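Local coordinates for Pyrsv_gp04 (Pyrobaculum spherical virus, PDB 2VXZ), which is of unproven function but probably binds DNA as a winged-helix regulator of viral transcription, at residues Leu17-Asp22 against Gln31-Leu36; Phe59-Leu64 against Ile127-Asn132; Asp102-Ile105 against Gln109-Lys112; His133-Ile138 against Thr149-Ala154. One frame throughout, in Å; residues are numbered along the deposited sequence.

Interaction 1 of 4, residues Leu17-Asp22 against Gln31-Leu36; sequences LALLAD and QQRLGL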
loop_
_atom_site.group_PDB
_atom_site.type_symbol
_atom_site.label_atom_id
_atom_site.label_comp_id
_atom_site.label_asym_id
_atom_site.label_seq_id
_atom_site.Cartn_x
_atom_site.Cartn_y
_atom_site.Cartn_z
ATOM N N LEU A 17 1.138 -16.941 0.733
ATOM C CA LEU A 17 2.148 -16.889 -0.332
ATOM C C LEU A 17 1.504 -16.779 -1.722
ATOM O O LEU A 17 1.978 -16.032 -2.584
ATOM C CB LEU A 17 3.075 -18.099 -0.248
ATOM C CG LEU A 17 4.008 -18.108 0.976
ATOM C CD1 LEU A 17 4.837 -19.399 1.007
ATOM C CD2 LEU A 17 4.925 -16.882 1.020
ATOM N N ALA A 18 0.403 -17.499 -1.920
ATOM C CA ALA A 18 -0.337 -17.420 -3.188
ATOM C C ALA A 18 -0.906 -16.024 -3.422
ATOM O O ALA A 18 -0.810 -15.479 -4.524
ATOM C CB ALA A 18 -1.439 -18.428 -3.202
ATOM N N LEU A 19 -1.510 -15.456 -2.384
ATOM C CA LEU A 19 -2.078 -14.111 -2.449
ATOM C C LEU A 19 -0.999 -13.085 -2.818
ATOM O O LEU A 19 -1.247 -12.175 -3.598
ATOM C CB LEU A 19 -2.732 -13.761 -1.108
ATOM C CG LEU A 19 -3.709 -12.604 -0.964
ATOM C CD1 LEU A 19 -4.842 -12.714 -1.970
ATOM C CD2 LEU A 19 -4.263 -12.534 0.476
ATOM N N LEU A 20 0.199 -13.246 -2.259
ATOM C CA LEU A 20 1.319 -12.347 -2.556
ATOM C C LEU A 20 1.997 -12.538 -3.915
ATOM O O LEU A 20 2.783 -11.682 -4.326
ATOM C CB LEU A 20 2.386 -12.454 -1.465
ATOM C CG LEU A 20 1.932 -12.020 -0.075
ATOM C CD1 LEU A 20 3.014 -12.341 0.930
ATOM C CD2 LEU A 20 1.554 -10.532 -0.050
ATOM N N ALA A 21 1.730 -13.643 -4.608
ATOM C CA ALA A 21 2.368 -13.902 -5.903
ATOM C C ALA A 21 2.127 -12.777 -6.899
ATOM O O ALA A 21 2.985 -12.481 -7.719
ATOM C CB ALA A 21 1.888 -15.232 -6.489
ATOM N N ASP A 22 0.961 -12.147 -6.808
ATOM C CA ASP A 22 0.570 -11.075 -7.711
ATOM C C ASP A 22 1.042 -9.687 -7.254
ATOM O O ASP A 22 1.027 -8.736 -8.042
ATOM C CB ASP A 22 -0.956 -11.075 -7.886
ATOM C CG ASP A 22 -1.685 -11.656 -6.684
ATOM O OD1 ASP A 22 -2.384 -10.897 -5.976
ATOM O OD2 ASP A 22 -1.547 -12.884 -6.440
ATOM N N GLN A 31 -5.618 -10.193 5.907
ATOM C CA GLN A 31 -6.649 -10.581 6.877
ATOM C C GLN A 31 -8.031 -10.649 6.256
ATOM O O GLN A 31 -8.767 -11.607 6.477
ATOM C CB GLN A 31 -6.755 -9.573 8.010
ATOM C CG GLN A 31 -5.585 -9.505 8.900
ATOM C CD GLN A 31 -5.631 -8.253 9.748
ATOM O OE1 GLN A 31 -4.680 -7.481 9.789
ATOM N NE2 GLN A 31 -6.766 -8.029 10.403
ATOM N N GLN A 32 -8.377 -9.603 5.513
ATOM C CA GLN A 32 -9.697 -9.485 4.905
ATOM C C GLN A 32 -9.920 -10.571 3.861
ATOM O O GLN A 32 -10.950 -11.275 3.887
ATOM C CB GLN A 32 -9.887 -8.093 4.293
ATOM C CG GLN A 32 -11.285 -7.862 3.709
ATOM C CD GLN A 32 -11.446 -8.344 2.282
ATOM O OE1 GLN A 32 -10.563 -8.165 1.446
ATOM N NE2 GLN A 32 -12.592 -8.953 1.993
ATOM N N ARG A 33 -8.945 -10.723 2.967
ATOM C CA ARG A 33 -9.075 -11.632 1.844
ATOM C C ARG A 33 -9.214 -13.063 2.295
ATOM O O ARG A 33 -9.965 -13.826 1.690
ATOM C CB ARG A 33 -7.869 -11.506 0.911
ATOM C CG ARG A 33 -7.891 -10.261 0.056
ATOM C CD ARG A 33 -8.933 -10.363 -1.029
ATOM N NE ARG A 33 -8.985 -9.166 -1.858
ATOM C CZ ARG A 33 -8.184 -8.908 -2.883
ATOM N NH1 ARG A 33 -7.223 -9.756 -3.233
ATOM N NH2 ARG A 33 -8.334 -7.776 -3.554
ATOM N N LEU A 34 -8.491 -13.418 3.357
ATOM C CA LEU A 34 -8.436 -14.796 3.829
ATOM C C LEU A 34 -9.323 -15.085 5.037
ATOM O O LEU A 34 -9.363 -16.218 5.506
ATOM C CB LEU A 34 -6.983 -15.170 4.131
ATOM C CG LEU A 34 -6.010 -15.051 2.957
ATOM C CD1 LEU A 34 -4.640 -15.592 3.324
ATOM C CD2 LEU A 34 -6.548 -15.777 1.743
ATOM N N GLY A 35 -10.030 -14.082 5.538
ATOM C CA GLY A 35 -10.931 -14.273 6.687
ATOM C C GLY A 35 -10.204 -14.633 7.969
ATOM O O GLY A 35 -10.718 -15.415 8.782
ATOM N N LEU A 36 -9.027 -14.042 8.153
ATOM C CA LEU A 36 -8.196 -14.277 9.338
ATOM C C LEU A 36 -8.423 -13.215 10.391
ATOM O O LEU A 36 -8.720 -12.078 10.058
ATOM C CB LEU A 36 -6.718 -14.258 8.961
ATOM C CG LEU A 36 -6.211 -15.464 8.170
ATOM C CD1 LEU A 36 -4.843 -15.192 7.543
ATOM C CD2 LEU A 36 -6.180 -16.717 9.049
#

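Interaction 2 of 4, residues Phe59-Leu64 against Ile127-Asn132; sequences FGNVAL and ILSFLN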
loop_
_atom_site.group_PDB
_atom_site.type_symbol
_atom_site.label_atom_id
_atom_site.label_comp_id
_atom_site.label_asym_id
_atom_site.label_seq_id
_atom_site.Cartn_x
_atom_site.Cartn_y
_atom_site.Cartn_z
ATOM N N PHE A 59 5.748 1.117 5.689
ATOM C CA PHE A 59 5.288 2.097 4.722
ATOM C C PHE A 59 4.400 3.077 5.467
ATOM O O PHE A 59 3.170 3.034 5.381
ATOM C CB PHE A 59 4.557 1.416 3.569
ATOM C CG PHE A 59 4.415 2.282 2.349
ATOM C CD1 PHE A 59 5.365 2.232 1.332
ATOM C CD2 PHE A 59 3.336 3.148 2.215
ATOM C CE1 PHE A 59 5.241 3.017 0.208
ATOM C CE2 PHE A 59 3.206 3.947 1.088
ATOM C CZ PHE A 59 4.159 3.880 0.081
ATOM N N GLY A 60 5.059 3.961 6.207
ATOM C CA GLY A 60 4.380 4.846 7.140
ATOM C C GLY A 60 3.933 4.031 8.334
ATOM O O GLY A 60 4.741 3.326 8.936
ATOM N N ASN A 61 2.642 4.092 8.640
ATOM C CA ASN A 61 2.075 3.374 9.781
ATOM C C ASN A 61 1.521 1.983 9.435
ATOM O O ASN A 61 1.103 1.256 10.334
ATOM C CB ASN A 61 0.983 4.224 10.440
ATOM C CG ASN A 61 1.490 5.587 10.912
ATOM O OD1 ASN A 61 0.740 6.564 10.924
ATOM N ND2 ASN A 61 2.760 5.654 11.306
ATOM N N VAL A 62 1.507 1.613 8.150
ATOM C CA VAL A 62 1.162 0.248 7.726
ATOM C C VAL A 62 2.444 -0.505 7.385
ATOM O O VAL A 62 3.483 0.099 7.127
ATOM C CB VAL A 62 0.224 0.198 6.478
ATOM C CG1 VAL A 62 -0.857 1.275 6.534
ATOM C CG2 VAL A 62 1.018 0.319 5.188
ATOM N N ALA A 63 2.366 -1.827 7.387
ATOM C CA ALA A 63 3.480 -2.658 6.955
ATOM C C ALA A 63 3.078 -3.347 5.656
ATOM O O ALA A 63 1.977 -3.869 5.540
ATOM C CB ALA A 63 3.829 -3.679 8.022
ATOM N N LEU A 64 3.956 -3.317 4.663
ATOM C CA LEU A 64 3.711 -4.070 3.440
ATOM C C LEU A 64 4.396 -5.415 3.546
ATOM O O LEU A 64 5.573 -5.482 3.931
ATOM C CB LEU A 64 4.213 -3.318 2.205
ATOM C CG LEU A 64 3.317 -2.173 1.733
ATOM C CD1 LEU A 64 4.081 -1.238 0.822
ATOM C CD2 LEU A 64 2.081 -2.688 1.038
ATOM N N ILE A 127 -5.650 5.135 5.612
ATOM C CA ILE A 127 -5.348 5.284 4.194
ATOM C C ILE A 127 -4.768 6.670 3.892
ATOM O O ILE A 127 -3.909 6.801 3.022
ATOM C CB ILE A 127 -6.557 4.967 3.278
ATOM C CG1 ILE A 127 -6.100 4.754 1.822
ATOM C CG2 ILE A 127 -7.550 6.088 3.318
ATOM C CD1 ILE A 127 -5.060 3.652 1.617
ATOM N N LEU A 128 -5.204 7.698 4.612
ATOM C CA LEU A 128 -4.607 9.019 4.416
ATOM C C LEU A 128 -3.114 9.041 4.787
ATOM O O LEU A 128 -2.300 9.643 4.091
ATOM C CB LEU A 128 -5.376 10.084 5.192
ATOM C CG LEU A 128 -6.775 10.381 4.639
ATOM C CD1 LEU A 128 -7.534 11.321 5.537
ATOM C CD2 LEU A 128 -6.663 10.960 3.219
ATOM N N SER A 129 -2.761 8.368 5.877
ATOM C CA SER A 129 -1.368 8.264 6.299
ATOM C C SER A 129 -0.536 7.495 5.265
ATOM O O SER A 129 0.604 7.862 4.965
ATOM C CB SER A 129 -1.306 7.581 7.672
ATOM O OG SER A 129 0.016 7.526 8.173
ATOM N N PHE A 130 -1.118 6.429 4.716
ATOM C CA PHE A 130 -0.472 5.625 3.681
ATOM C C PHE A 130 -0.213 6.483 2.437
ATOM O O PHE A 130 0.892 6.511 1.904
ATOM C CB PHE A 130 -1.363 4.430 3.324
ATOM C CG PHE A 130 -0.847 3.583 2.195
ATOM C CD1 PHE A 130 0.024 2.531 2.445
ATOM C CD2 PHE A 130 -1.247 3.813 0.889
ATOM C CE1 PHE A 130 0.491 1.730 1.409
ATOM C CE2 PHE A 130 -0.796 3.022 -0.137
ATOM C CZ PHE A 130 0.081 1.976 0.116
ATOM N N LEU A 131 -1.246 7.162 1.960
ATOM C CA LEU A 131 -1.112 8.015 0.765
ATOM C C LEU A 131 -0.185 9.232 1.010
ATOM O O LEU A 131 0.518 9.688 0.096
ATOM C CB LEU A 131 -2.492 8.472 0.300
ATOM C CG LEU A 131 -3.384 7.357 -0.263
ATOM C CD1 LEU A 131 -4.755 7.904 -0.558
ATOM C CD2 LEU A 131 -2.787 6.726 -1.508
ATOM N N ASN A 132 -0.184 9.747 2.239
ATOM C CA ASN A 132 0.741 10.812 2.620
ATOM C C ASN A 132 2.183 10.332 2.497
ATOM O O ASN A 132 3.041 11.042 1.998
ATOM C CB ASN A 132 0.490 11.265 4.058
ATOM C CG ASN A 132 1.299 12.478 4.431
ATOM O OD1 ASN A 132 1.185 13.516 3.795
ATOM N ND2 ASN A 132 2.124 12.362 5.491
HETATM O O HOH W 1 1.113 4.915 6.532
#

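Interaction 3 of 4, residues Asp102-Ile105 against Gln109-Lys112; sequences DLII and QARK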
loop_
_atom_site.group_PDB
_atom_site.type_symbol
_atom_site.label_atom_id
_atom_site.label_comp_id
_atom_site.label_asym_id
_atom_site.label_seq_id
_atom_site.Cartn_x
_atom_site.Cartn_y
_atom_site.Cartn_z
ATOM N N ASP A 102 -9.291 10.801 -3.428
ATOM C CA ASP A 102 -10.453 11.040 -4.263
ATOM C C ASP A 102 -10.156 10.703 -5.722
ATOM O O ASP A 102 -10.994 10.091 -6.392
ATOM C CB ASP A 102 -10.914 12.482 -4.152
ATOM C CG ASP A 102 -12.414 12.633 -4.350
ATOM O OD1 ASP A 102 -13.198 12.006 -3.604
ATOM O OD2 ASP A 102 -12.805 13.384 -5.250
ATOM N N LEU A 103 -8.972 11.072 -6.220
ATOM C CA LEU A 103 -8.636 10.745 -7.617
ATOM C C LEU A 103 -8.519 9.230 -7.821
ATOM O O LEU A 103 -8.916 8.702 -8.871
ATOM C CB LEU A 103 -7.350 11.432 -8.080
ATOM C CG LEU A 103 -7.428 12.950 -8.234
ATOM C CD1 LEU A 103 -6.045 13.504 -8.436
ATOM C CD2 LEU A 103 -8.358 13.330 -9.407
ATOM N N ILE A 104 -7.978 8.536 -6.831
ATOM C CA ILE A 104 -7.830 7.082 -6.917
ATOM C C ILE A 104 -9.182 6.389 -6.963
ATOM O O ILE A 104 -9.426 5.608 -7.854
ATOM C CB ILE A 104 -6.997 6.530 -5.764
ATOM C CG1 ILE A 104 -5.538 6.935 -5.924
ATOM C CG2 ILE A 104 -7.104 5.022 -5.670
ATOM C CD1 ILE A 104 -4.709 6.701 -4.634
ATOM N N ILE A 105 -10.078 6.695 -6.035
ATOM C CA ILE A 105 -11.339 5.938 -5.971
ATOM C C ILE A 105 -12.276 6.236 -7.143
ATOM O O ILE A 105 -13.128 5.398 -7.475
ATOM C CB ILE A 105 -12.087 6.089 -4.612
ATOM C CG1 ILE A 105 -12.495 7.539 -4.361
ATOM C CG2 ILE A 105 -11.258 5.484 -3.478
ATOM C CD1 ILE A 105 -13.246 7.751 -3.062
ATOM N N GLN A 109 -8.960 2.268 -13.023
ATOM C CA GLN A 109 -7.661 1.595 -13.090
ATOM C C GLN A 109 -6.906 1.780 -11.778
ATOM O O GLN A 109 -6.441 0.797 -11.174
ATOM C CB GLN A 109 -6.821 2.093 -14.275
ATOM C CG GLN A 109 -5.383 1.570 -14.243
ATOM C CD GLN A 109 -4.584 1.952 -15.463
ATOM O OE1 GLN A 109 -4.992 1.687 -16.596
ATOM N NE2 GLN A 109 -3.416 2.547 -15.239
ATOM N N ALA A 110 -6.804 3.031 -11.327
ATOM C CA ALA A 110 -6.130 3.328 -10.048
ATOM C C ALA A 110 -6.817 2.627 -8.884
ATOM O O ALA A 110 -6.153 2.062 -8.011
ATOM C CB ALA A 110 -6.053 4.856 -9.797
ATOM N N ARG A 111 -8.144 2.640 -8.865
ATOM C CA ARG A 111 -8.871 2.002 -7.775
ATOM C C ARG A 111 -8.593 0.500 -7.710
ATOM O O ARG A 111 -8.351 -0.041 -6.629
ATOM C CB ARG A 111 -10.384 2.239 -7.903
ATOM C CG ARG A 111 -11.151 1.856 -6.639
ATOM C CD ARG A 111 -12.658 1.920 -6.808
ATOM N NE ARG A 111 -13.290 1.332 -5.623
ATOM C CZ ARG A 111 -14.183 1.922 -4.826
ATOM N NH1 ARG A 111 -14.667 3.138 -5.080
ATOM N NH2 ARG A 111 -14.629 1.257 -3.765
ATOM N N LYS A 112 -8.655 -0.165 -8.857
ATOM C CA LYS A 112 -8.349 -1.596 -8.953
ATOM C C LYS A 112 -6.935 -1.893 -8.465
ATOM O O LYS A 112 -6.726 -2.834 -7.707
ATOM C CB LYS A 112 -8.513 -2.097 -10.388
ATOM C CG LYS A 112 -8.241 -3.589 -10.564
ATOM C CD LYS A 112 -8.415 -4.028 -12.000
ATOM C CE LYS A 112 -7.729 -5.372 -12.285
ATOM N NZ LYS A 112 -8.424 -6.506 -11.628
HETATM O O HOH W 2 -15.689 5.789 -6.745
#

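Interaction 4 of 4, residues His133-Ile138 against Thr149-Ala154; sequences HLLKMI and TVYLTA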
loop_
_atom_site.group_PDB
_atom_site.type_symbol
_atom_site.label_atom_id
_atom_site.label_comp_id
_atom_site.label_asym_id
_atom_site.label_seq_id
_atom_site.Cartn_x
_atom_site.Cartn_y
_atom_site.Cartn_z
ATOM N N HIS A 133 2.439 9.109 2.958
ATOM C CA HIS A 133 3.778 8.542 2.876
ATOM C C HIS A 133 4.226 8.413 1.418
ATOM O O HIS A 133 5.373 8.729 1.076
ATOM C CB HIS A 133 3.814 7.184 3.572
ATOM C CG HIS A 133 5.191 6.620 3.681
ATOM N ND1 HIS A 133 6.089 7.029 4.645
ATOM C CD2 HIS A 133 5.834 5.703 2.927
ATOM C CE1 HIS A 133 7.219 6.369 4.485
ATOM N NE2 HIS A 133 7.095 5.565 3.445
ATOM N N LEU A 134 3.307 7.970 0.565
ATOM C CA LEU A 134 3.562 7.827 -0.868
ATOM C C LEU A 134 3.865 9.188 -1.486
ATOM O O LEU A 134 4.810 9.337 -2.281
ATOM C CB LEU A 134 2.348 7.177 -1.553
ATOM C CG LEU A 134 2.423 6.876 -3.060
ATOM C CD1 LEU A 134 3.660 6.046 -3.430
ATOM C CD2 LEU A 134 1.143 6.186 -3.553
ATOM N N LEU A 135 3.057 10.186 -1.148
ATOM C CA LEU A 135 3.266 11.521 -1.715
ATOM C C LEU A 135 4.620 12.083 -1.289
ATOM O O LEU A 135 5.328 12.716 -2.077
ATOM C CB LEU A 135 2.139 12.484 -1.333
ATOM C CG LEU A 135 0.798 12.279 -2.018
ATOM C CD1 LEU A 135 -0.274 13.160 -1.407
ATOM C CD2 LEU A 135 0.880 12.540 -3.518
ATOM N N LYS A 136 4.996 11.847 -0.050
ATOM C CA LYS A 136 6.272 12.355 0.446
ATOM C C LYS A 136 7.449 11.683 -0.267
ATOM O O LYS A 136 8.506 12.301 -0.489
ATOM C CB LYS A 136 6.330 12.139 1.955
ATOM C CG LYS A 136 7.169 13.109 2.719
ATOM C CD LYS A 136 6.935 12.909 4.206
ATOM C CE LYS A 136 6.635 14.218 4.896
ATOM N NZ LYS A 136 6.535 14.049 6.376
HETATM N N MSE A 137 7.280 10.411 -0.627
HETATM C CA MSE A 137 8.315 9.679 -1.371
HETATM C C MSE A 137 8.523 10.242 -2.772
HETATM O O MSE A 137 9.637 10.217 -3.292
HETATM C CB MSE A 137 7.967 8.204 -1.492
HETATM C CG MSE A 137 8.069 7.474 -0.197
HETATM SE SE MSE A 137 7.504 5.626 -0.434
HETATM C CE MSE A 137 8.186 5.333 -2.180
ATOM N N ILE A 138 7.443 10.751 -3.372
ATOM C CA ILE A 138 7.468 11.250 -4.734
ATOM C C ILE A 138 7.917 12.719 -4.821
ATOM O O ILE A 138 8.715 13.080 -5.701
ATOM C CB ILE A 138 6.089 11.110 -5.409
ATOM C CG1 ILE A 138 5.631 9.646 -5.426
ATOM C CG2 ILE A 138 6.135 11.675 -6.821
ATOM C CD1 ILE A 138 4.171 9.459 -5.795
ATOM N N THR A 149 -1.918 18.068 4.506
ATOM C CA THR A 149 -0.610 18.267 3.900
ATOM C C THR A 149 -0.802 18.587 2.431
ATOM O O THR A 149 -1.623 17.975 1.778
ATOM C CB THR A 149 0.309 17.020 4.003
ATOM O OG1 THR A 149 -0.449 15.825 3.755
ATOM C CG2 THR A 149 0.959 16.937 5.366
ATOM N N VAL A 150 -0.054 19.553 1.931
ATOM C CA VAL A 150 -0.094 19.904 0.525
ATOM C C VAL A 150 1.321 19.863 -0.067
ATOM O O VAL A 150 2.242 20.486 0.453
ATOM C CB VAL A 150 -0.741 21.292 0.293
ATOM C CG1 VAL A 150 -0.829 21.579 -1.191
ATOM C CG2 VAL A 150 -2.143 21.325 0.926
ATOM N N TYR A 151 1.457 19.104 -1.152
ATOM C CA TYR A 151 2.727 18.857 -1.848
ATOM C C TYR A 151 2.710 19.597 -3.172
ATOM O O TYR A 151 1.699 19.589 -3.857
ATOM C CB TYR A 151 2.888 17.344 -2.117
ATOM C CG TYR A 151 3.041 16.554 -0.841
ATOM C CD1 TYR A 151 4.299 16.311 -0.309
ATOM C CD2 TYR A 151 1.930 16.122 -0.117
ATOM C CE1 TYR A 151 4.448 15.625 0.906
ATOM C CE2 TYR A 151 2.075 15.440 1.098
ATOM C CZ TYR A 151 3.341 15.188 1.594
ATOM O OH TYR A 151 3.494 14.531 2.804
ATOM N N LEU A 152 3.835 20.207 -3.529
ATOM C CA LEU A 152 3.983 20.881 -4.813
ATOM C C LEU A 152 4.468 19.856 -5.816
ATOM O O LEU A 152 5.518 19.239 -5.613
ATOM C CB LEU A 152 4.989 22.029 -4.709
ATOM C CG LEU A 152 4.645 23.135 -3.722
ATOM C CD1 LEU A 152 5.801 24.134 -3.609
ATOM C CD2 LEU A 152 3.348 23.837 -4.142
ATOM N N THR A 153 3.715 19.670 -6.894
ATOM C CA THR A 153 4.094 18.659 -7.892
ATOM C C THR A 153 5.382 19.059 -8.628
ATOM O O THR A 153 6.145 18.195 -9.069
ATOM C CB THR A 153 2.931 18.309 -8.854
ATOM O OG1 THR A 153 2.466 19.490 -9.521
ATOM C CG2 THR A 153 1.777 17.627 -8.083
ATOM N N ALA A 154 5.679 20.365 -8.687
ATOM C CA ALA A 154 6.982 20.831 -9.212
ATOM C C ALA A 154 8.211 20.285 -8.468
ATOM O O ALA A 154 9.331 20.341 -8.985
ATOM C CB ALA A 154 7.022 22.359 -9.201
#

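Interaction 1 of 4, residues Leu17-Asp22 against Gln31-Leu36
Arg33 and Leu34, neighbours at the end of helix 27-34, both meet one residue of helix 7-20, Leu19. The aliphatic base of Arg33 comes first: its CB lies 3.8 Å from Leu19 CD2, and the two side chains cross at about a right angle. A bend at chi2 (-73°) brings the guanidinium round beside the leucine, with Leu19 CD1 at its edge, near the plane, 4.0 Å from Arg33 NH1. Asp22 OD1 stays 5.7 Å from Arg33 NH1, too far for an ion pair, and is engaged instead by Lys25. Leu34 follows, meeting Leu19 tip to tip: Leu34 CG is 3.9 Å from Leu19 CD2, the branch that also touches Arg33. Leu19 CG points away from its own backbone nitrogen (chi1 -164°), which carries both methyls to helix 27-34. Gly35 is the first residue to leave helical torsions; its positive phi belongs to a Schellman motif, in which Leu36 N bonds to Gln31 O at 3.0 Å. Leu34 O is taken by Arg12 of helix 7-20. This partly exposed apolar contact joins the first two helices of a winged helix-turn-helix domain, in which helix 27-34 leads through this turn to helix 38-50.

Interaction 2 of 4, residues Phe59-Leu64 against Ile127-Asn132
Phe59 and Val62 of the wing hairpin close on Phe130, one turn inside helix 125-139, so the contact docks the tip of a winged-helix wing on a helix of the C-terminal half. The tip is a type II' beta turn from Phe59 to Val62; Gly60 supplies its positive phi, and Phe59 N bonds to Val62 O.

The apolar part rests on two rings. Phe59 and Phe130 are neither parallel nor perpendicular: their centroids are 4.7 Å apart and their planes meet at 37°. Phe59 CE2 stands 3.5 Å above one face of the Phe130 ring, displaced toward its rim. Val62 works differently, bringing CG2 to the edge of the same ring, 3.7 Å from Phe130 CD1. With chi1 at -40°, measured to CG1, Val62 CG2 falls between the valine's backbone nitrogen and carbonyl carbon. Beyond the pair, His133 packs edge-to-face with Phe59, and Met79 of helix 69-89 touches both phenylalanines.

The polar part lies at the more open side, round Ser129. Its OG lies 3.0 Å from Asn61 OD1. A bridging water ties the turn to the helix: it donates to Phe59 O, accepts from Asn61 N and lies 3.3 Å from Ser129 OG. The turn's backbone is thus gripped by the water at two points, with Asn61 N the shorter link, 2.7 Å from the water oxygen.

Interaction 3 of 4, residues Asp102-Ile105 against Gln109-Lys112
Ile104 and Ile105 pack against Ala110 and Arg111 in a helix-helix corner, where helix 97-106 gives way after a very short turn to helix 108-115. The backbones are close: CA of Ile105 is 5.0 Å from CA of Arg111. Contact therefore runs largely between side chains and main chain.

On the inner side, Ile104 CG2 reaches across to Ala110 and lies 3.9 Å from Ala110 O, with Ala110 CB slightly farther off. Ile104 O faces Arg111 N at 3.4 Å, but at an angle too poor for a hydrogen bond; the turn is tied instead by Ala110 N bonding to Asp107 OD2.

On the outer side, Arg111 lies alongside the end of the first helix. With CG opposite its backbone nitrogen (chi1 -168°) and the chain extended as far as NE, it runs past Ile105: Arg111 CD is 3.6 Å from Ile105 O, and Arg111 NH1 is 3.9 Å from Ile105 CB. The guanidinium presents its edge to that carbonyl without a direct bond. A water in the guanidinium plane fills the link, donating to Ile105 O at 2.7 Å and accepting a weak bond from Arg111 NH1 at 3.3 Å. The carbonyl is thus satisfied at a place where the first helix is ending.

Helix 69-89 covers the inner side, with Leu86 against Ile104 and with Glu82 and Arg85 against Ala110, while Ile104 also touches Leu131 of helix 125-139 and Arg111 leans on Ala121 in the loop leading to that helix.

Interaction 4 of 4, residues His133-Ile138 against Thr149-Ala154
Tyr151 lies against helix 125-139, its ring set over Leu135 and its hydroxyl beside Lys136. From the strand, CB points toward the helix, and with CG opposite the carbonyl carbon (chi1 -66°) the ring carries on across it. Tyr151 CG is 4.2 Å from Leu135 CB. On one side of the ring, CD2 and CE2 lie under Leu135 CB, which stands over the face; Tyr151 CE2 is 3.8 Å from Leu135 CB, and Tyr151 CD2 also meets Leu135 CD1 at 3.9 Å. These contacts amount to a CH-pi interaction: Leu135 CB lies 3.9 Å from the Tyr151 ring centroid and only 17° off the normal. Tyr151 CE1 approaches Lys136 CA at 3.8 Å. At the tip, the aliphatic chain of Lys136 passes obliquely, with Lys136 CE 3.8 Å from Tyr151 OH and Lys136 CB equally near. The hydroxyl's polar partner is Asn132 OD1, one turn back along the helix, and Thr149 OG1 bonds to that same oxygen, so Asn132 holds both Tyr151 and Thr149 of the segment leading into the strand. Ile95 and Pro142 also touch the tyrosine. Strand 151-152 pairs antiparallel with strand 94-95, and the helix packed on this small sheet is consistent with a helix-turn-helix-like domain, in keeping with the clan of this transcriptional regulator family.

How the interactions relate
Interactions 2 and 4 share helix 125-139, their centres 13 Å apart, and join directly where Asn132 OD1 meets Tyr151 OH at 2.7 Å, a probable hydrogen bond. They also pack through Phe59 CE1 and the selenium of Met137, 3.5 Å apart. Interaction 3 reaches the same helix from another side: Ile104 CD1 lies 3.7 Å from Leu131 CD2. Interaction 1 touches none of the others; its centre is about 19 Å from that of interaction 2 and about 30 Å from that of interaction 4, across the centre of the chain. Interaction 1 thus belongs to the N-terminal winged helix, interactions 3 and 4 to the C-terminal half, and interaction 2 couples the two.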